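Local atomic coordinates of Uly1 (Catenovulum maritimum, PDB entry 7DRQ), a protein that probably cleaves ulvan, a polysaccharide of green seaweeds, as a calcium-binding lyase of polysaccharide lyase family 24 built on a beta-propeller. Residues A47-A52 / F444-V449; G292-Y297 / V320-A325. One frame throughout, in Å; residues are numbered along the deposited sequence.

Overall arrangement
Interaction 1 brings the loop before strand 53-56 against strand 444-452 of another sheet, whereas interaction 2 sets the turn before strand 326-328 against strand 290-298. Their centres are about 29 Å apart and no atoms touch; the nearest atoms are about 18 Å from each other. The 47-52/444-449 contact joins parts far apart in sequence, sits closer to the centre of the chain and is only partly buried, so a lysine can reach across it to polar partners beside a small apolar patch. The 292-297/320-325 contact is local and buried, further from the centre. Its link is a single backbone hydrogen bond, helped by aromatic and methyl packing, with a carboxylate at the ring edge but no charged side chain hydrogen-bonding across.

Interaction 1: residues A47-A52 / F444-V449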
loop_
_atom_site.group_PDB
_atom_site.type_symbol
_atom_site.label_atom_id
_atom_site.label_comp_id
_atom_site.label_asym_id
_atom_site.label_seq_id
_atom_site.Cartn_x
_atom_site.Cartn_y
_atom_site.Cartn_z
ATOM N N ALA A 47 -3.231 -11.436 -3.492
ATOM C CA ALA A 47 -1.955 -11.959 -3.008
ATOM C C ALA A 47 -0.999 -12.222 -4.167
ATOM O O ALA A 47 -1.333 -12.984 -5.087
ATOM C CB ALA A 47 -2.180 -13.241 -2.201
ATOM N N PRO A 48 0.197 -11.612 -4.181
ATOM C CA PRO A 48 0.691 -10.619 -3.230
ATOM C C PRO A 48 0.122 -9.245 -3.553
ATOM O O PRO A 48 0.071 -8.849 -4.712
ATOM C CB PRO A 48 2.207 -10.663 -3.434
ATOM C CG PRO A 48 2.370 -11.034 -4.858
ATOM C CD PRO A 48 1.174 -11.871 -5.253
ATOM N N HIS A 49 -0.304 -8.526 -2.521
ATOM C CA HIS A 49 -0.954 -7.242 -2.721
ATOM C C HIS A 49 -0.931 -6.473 -1.410
ATOM O O HIS A 49 -1.078 -7.064 -0.339
ATOM C CB HIS A 49 -2.396 -7.433 -3.199
ATOM C CG HIS A 49 -2.982 -6.225 -3.856
ATOM N ND1 HIS A 49 -2.357 -5.567 -4.893
ATOM C CD2 HIS A 49 -4.156 -5.580 -3.652
ATOM C CE1 HIS A 49 -3.114 -4.557 -5.290
ATOM N NE2 HIS A 49 -4.214 -4.548 -4.556
ATOM N N GLY A 50 -0.767 -5.154 -1.511
ATOM C CA GLY A 50 -0.717 -4.306 -0.330
ATOM C C GLY A 50 0.660 -4.320 0.312
ATOM O O GLY A 50 1.659 -4.733 -0.285
ATOM N N ASP A 51 0.702 -3.858 1.566
ATOM C CA ASP A 51 1.952 -3.735 2.315
ATOM C C ASP A 51 2.314 -5.085 2.944
ATOM O O ASP A 51 2.374 -5.264 4.162
ATOM C CB ASP A 51 1.813 -2.637 3.363
ATOM C CG ASP A 51 3.129 -2.250 3.971
ATOM O OD1 ASP A 51 4.168 -2.364 3.275
ATOM O OD2 ASP A 51 3.128 -1.843 5.150
ATOM N N ALA A 52 2.549 -6.052 2.066
ATOM C CA ALA A 52 2.483 -7.456 2.439
ATOM C C ALA A 52 3.837 -8.112 2.646
ATOM O O ALA A 52 3.885 -9.324 2.880
ATOM C CB ALA A 52 1.699 -8.242 1.376
ATOM N N PHE A 444 5.726 -14.719 -14.214
ATOM C CA PHE A 444 4.926 -14.208 -13.115
ATOM C C PHE A 444 3.874 -13.241 -13.644
ATOM O O PHE A 444 4.061 -12.584 -14.674
ATOM C CB PHE A 444 5.827 -13.535 -12.062
ATOM C CG PHE A 444 6.910 -14.449 -11.545
ATOM C CD1 PHE A 444 6.620 -15.407 -10.594
ATOM C CD2 PHE A 444 8.199 -14.381 -12.052
ATOM C CE1 PHE A 444 7.614 -16.274 -10.124
ATOM C CE2 PHE A 444 9.197 -15.237 -11.596
ATOM C CZ PHE A 444 8.901 -16.182 -10.626
ATOM N N GLN A 445 2.763 -13.180 -12.914
ATOM C CA GLN A 445 1.558 -12.443 -13.259
ATOM C C GLN A 445 1.463 -11.105 -12.540
ATOM O O GLN A 445 0.803 -10.175 -13.035
ATOM C CB GLN A 445 0.351 -13.313 -12.885
ATOM C CG GLN A 445 -1.010 -12.768 -13.184
ATOM C CD GLN A 445 -2.037 -13.885 -13.193
ATOM O OE1 GLN A 445 -1.718 -15.026 -13.534
ATOM N NE2 GLN A 445 -3.268 -13.571 -12.806
ATOM N N LYS A 446 2.123 -10.997 -11.394
ATOM C CA LYS A 446 2.011 -9.850 -10.499
ATOM C C LYS A 446 3.151 -9.930 -9.501
ATOM O O LYS A 446 3.539 -11.017 -9.087
ATOM C CB LYS A 446 0.657 -9.861 -9.777
ATOM C CG LYS A 446 0.370 -8.646 -8.906
ATOM C CD LYS A 446 -0.911 -8.870 -8.089
ATOM C CE LYS A 446 -1.479 -7.556 -7.555
ATOM N NZ LYS A 446 -0.547 -6.867 -6.609
ATOM N N GLY A 447 3.675 -8.784 -9.098
ATOM C CA GLY A 447 4.670 -8.787 -8.037
ATOM C C GLY A 447 4.579 -7.522 -7.222
ATOM O O GLY A 447 4.138 -6.480 -7.718
ATOM N N ILE A 448 4.966 -7.619 -5.949
ATOM C CA ILE A 448 5.178 -6.426 -5.137
ATOM C C ILE A 448 6.625 -6.390 -4.672
ATOM O O ILE A 448 7.250 -7.420 -4.391
ATOM C CB ILE A 448 4.215 -6.313 -3.932
ATOM C CG1 ILE A 448 4.385 -7.475 -2.971
ATOM C CG2 ILE A 448 2.759 -6.161 -4.401
ATOM C CD1 ILE A 448 3.463 -7.360 -1.737
ATOM N N VAL A 449 7.150 -5.169 -4.583
ATOM C CA VAL A 449 8.569 -4.903 -4.376
ATOM C C VAL A 449 8.786 -4.391 -2.959
ATOM O O VAL A 449 8.027 -3.540 -2.478
ATOM C CB VAL A 449 9.053 -3.862 -5.402
ATOM C CG1 VAL A 449 10.434 -3.334 -5.027
ATOM C CG2 VAL A 449 9.023 -4.447 -6.806
#
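I448 and P48 make the tightly packed half of this contact. The isoleucine leaves strand 444-452 toward the loop with CG1 set between the backbone N and the carbonyl carbon (chi1 62°), and CG1 lies 3.9 Å from P48 CB. Its terminal methyl runs further along the loop, where I448 CD1 meets A52 CB at 3.7 Å and also touches G50 O. A branched side chain suits this place, since I448 CG2 rests near P48 O while the other arm covers the proline and alanine. P48 follows a cis peptide bond, and its ring also packs on Y459 and L461 of the neighbouring strand 455-462. The contact joins two blades of the beta-propeller: 444-452 is an outermost strand of the sheet that combines N-terminal strand 3-15 with the C-terminal strands, consistent with the ring-closing "velcro" blade of such folds, whereas the loop leads into strand 53-56 of another sheet. On the more open, polar side K446 extends over the loop and bends only at its end. Its ammonium has two acceptors: K446 NZ donates to P48 O at 2.8 Å, in the carbonyl plane with a C=O...N angle of 151°, and K446 NZ donates to H49 ND1, also at 2.8 Å. This second approach is tilted 23° from the imidazole plane.

Interaction 2: residues G292-Y297 / V320-A325; sequences GMFYAY and VKADEA
Y295 N donates to A325 O across 2.8 Å, with an N-H...O angle of 158°, and so ties strand 290-298 to A325, next to the short 3-10 turn 322-324. The same oxygen takes a CA-H...O contact, F294 CA lying 3.2 Å from A325 O, so two neighbouring residues of the strand converge on one carbonyl. F294 supplies most of the strand's side-chain surface here. Its CG stands anti to the carbonyl carbon (chi1 -53°), and F294 CD1 comes within 3.2 Å of A322 O. A322 CB sits over one face, 4.0 Å from the ring centroid and offset toward the rim, in a CH-pi contact. At the edge, D323 OD1 approaches F294 CE1 to 3.5 Å in the ring plane, with carboxylate and ring nearly coplanar, where the positively polarised C-H groups suit a carboxylate oxygen. The ring also meets F277 of strand 272-280. Small residues let the turn come close: A325 CB is 3.4 Å from Y295 O, and A296 CB adds a looser methyl contact to A325 CB at 4.4 Å. The turn delivers the chain to strand 326-328, which pairs antiparallel with 290-298 in this propeller blade; the side chain of F294 is about 13 Å from a bound calcium ion. Between the segments the chemistry amounts to one backbone hydrogen bond, with CH-pi, C-H...O and apolar contacts for the rest, while the D323 carboxylate is probably balanced by R329, its salt-bridge partner.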
loop_
_atom_site.group_PDB
_atom_site.type_symbol
_atom_site.label_atom_id
_atom_site.label_comp_id
_atom_site.label_asym_id
_atom_site.label_seq_id
_atom_site.Cartn_x
_atom_site.Cartn_y
_atom_site.Cartn_z
ATOM N N GLY A 292 -3.835 17.412 -10.259
ATOM C CA GLY A 292 -2.680 17.922 -9.559
ATOM C C GLY A 292 -1.659 16.866 -9.188
ATOM O O GLY A 292 -1.878 15.664 -9.395
HETATM N N MSE A 293 -0.536 17.311 -8.656
HETATM C CA MSE A 293 0.487 16.428 -8.113
HETATM C C MSE A 293 1.147 17.187 -6.966
HETATM O O MSE A 293 1.522 18.354 -7.113
HETATM C CB MSE A 293 1.491 16.026 -9.193
HETATM C CG MSE A 293 2.520 15.031 -8.735
HETATM SE SE MSE A 293 3.610 14.482 -10.291
HETATM C CE MSE A 293 2.309 13.459 -11.290
ATOM N N PHE A 294 1.292 16.535 -5.819
ATOM C CA PHE A 294 1.625 17.247 -4.591
ATOM C C PHE A 294 2.672 16.475 -3.798
ATOM O O PHE A 294 2.769 15.250 -3.888
ATOM C CB PHE A 294 0.365 17.466 -3.743
ATOM C CG PHE A 294 -0.765 18.115 -4.495
ATOM C CD1 PHE A 294 -0.883 19.494 -4.548
ATOM C CD2 PHE A 294 -1.697 17.338 -5.186
ATOM C CE1 PHE A 294 -1.926 20.097 -5.265
ATOM C CE2 PHE A 294 -2.724 17.927 -5.899
ATOM C CZ PHE A 294 -2.845 19.313 -5.930
ATOM N N TYR A 295 3.432 17.209 -2.977
ATOM C CA TYR A 295 4.514 16.605 -2.209
ATOM C C TYR A 295 4.831 17.495 -1.019
ATOM O O TYR A 295 4.839 18.725 -1.143
ATOM C CB TYR A 295 5.764 16.416 -3.079
ATOM C CG TYR A 295 7.078 16.209 -2.340
ATOM C CD1 TYR A 295 7.413 14.965 -1.816
ATOM C CD2 TYR A 295 8.010 17.235 -2.244
ATOM C CE1 TYR A 295 8.631 14.756 -1.181
ATOM C CE2 TYR A 295 9.219 17.053 -1.591
ATOM C CZ TYR A 295 9.523 15.811 -1.061
ATOM O OH TYR A 295 10.733 15.616 -0.446
ATOM N N ALA A 296 5.095 16.873 0.124
ATOM C CA ALA A 296 5.555 17.607 1.292
ATOM C C ALA A 296 6.428 16.681 2.120
ATOM O O ALA A 296 6.329 15.456 2.013
ATOM C CB ALA A 296 4.385 18.142 2.129
ATOM N N TYR A 297 7.274 17.269 2.967
ATOM C CA TYR A 297 8.129 16.463 3.827
ATOM C C TYR A 297 8.214 17.125 5.193
ATOM O O TYR A 297 7.989 18.328 5.337
ATOM C CB TYR A 297 9.533 16.268 3.226
ATOM C CG TYR A 297 10.334 17.549 3.123
ATOM C CD1 TYR A 297 11.137 17.978 4.175
ATOM C CD2 TYR A 297 10.284 18.324 1.975
ATOM C CE1 TYR A 297 11.863 19.146 4.087
ATOM C CE2 TYR A 297 11.008 19.507 1.881
ATOM C CZ TYR A 297 11.794 19.906 2.936
ATOM O OH TYR A 297 12.516 21.074 2.843
ATOM N N VAL A 320 -5.128 22.107 4.535
ATOM C CA VAL A 320 -6.482 22.362 4.059
ATOM C C VAL A 320 -6.518 22.580 2.553
ATOM O O VAL A 320 -7.408 22.064 1.877
ATOM C CB VAL A 320 -7.119 23.561 4.791
ATOM C CG1 VAL A 320 -8.541 23.797 4.274
ATOM C CG2 VAL A 320 -7.118 23.333 6.296
ATOM N N LYS A 321 -5.566 23.350 2.019
ATOM C CA LYS A 321 -5.456 23.662 0.595
ATOM C C LYS A 321 -4.277 22.882 0.022
ATOM O O LYS A 321 -3.117 23.230 0.282
ATOM C CB LYS A 321 -5.229 25.158 0.372
ATOM C CG LYS A 321 -6.333 26.104 0.819
ATOM C CD LYS A 321 -5.887 27.564 0.541
ATOM C CE LYS A 321 -5.057 28.168 1.709
ATOM N NZ LYS A 321 -3.547 28.284 1.519
ATOM N N ALA A 322 -4.565 21.858 -0.783
ATOM C CA ALA A 322 -3.491 21.014 -1.309
ATOM C C ALA A 322 -2.445 21.814 -2.084
ATOM O O ALA A 322 -1.263 21.446 -2.082
ATOM C CB ALA A 322 -4.076 19.909 -2.195
ATOM N N ASP A 323 -2.845 22.910 -2.742
ATOM C CA ASP A 323 -1.915 23.645 -3.593
ATOM C C ASP A 323 -0.687 24.160 -2.847
ATOM O O ASP A 323 0.331 24.428 -3.491
ATOM C CB ASP A 323 -2.630 24.814 -4.282
ATOM C CG ASP A 323 -3.479 24.367 -5.464
ATOM O OD1 ASP A 323 -3.518 23.147 -5.745
ATOM O OD2 ASP A 323 -4.120 25.232 -6.111
ATOM N N GLU A 324 -0.744 24.301 -1.514
ATOM C CA GLU A 324 0.471 24.619 -0.767
ATOM C C GLU A 324 1.588 23.640 -1.070
ATOM O O GLU A 324 2.766 24.001 -1.013
ATOM C CB GLU A 324 0.207 24.615 0.738
ATOM C CG GLU A 324 -0.819 25.641 1.180
ATOM C CD GLU A 324 -0.747 25.908 2.670
ATOM O OE1 GLU A 324 0.355 25.742 3.261
ATOM O OE2 GLU A 324 -1.792 26.276 3.244
ATOM N N ALA A 325 1.236 22.396 -1.391
ATOM C CA ALA A 325 2.197 21.322 -1.618
ATOM C C ALA A 325 2.353 20.983 -3.099
ATOM O O ALA A 325 2.908 19.941 -3.438
ATOM C CB ALA A 325 1.783 20.082 -0.822
#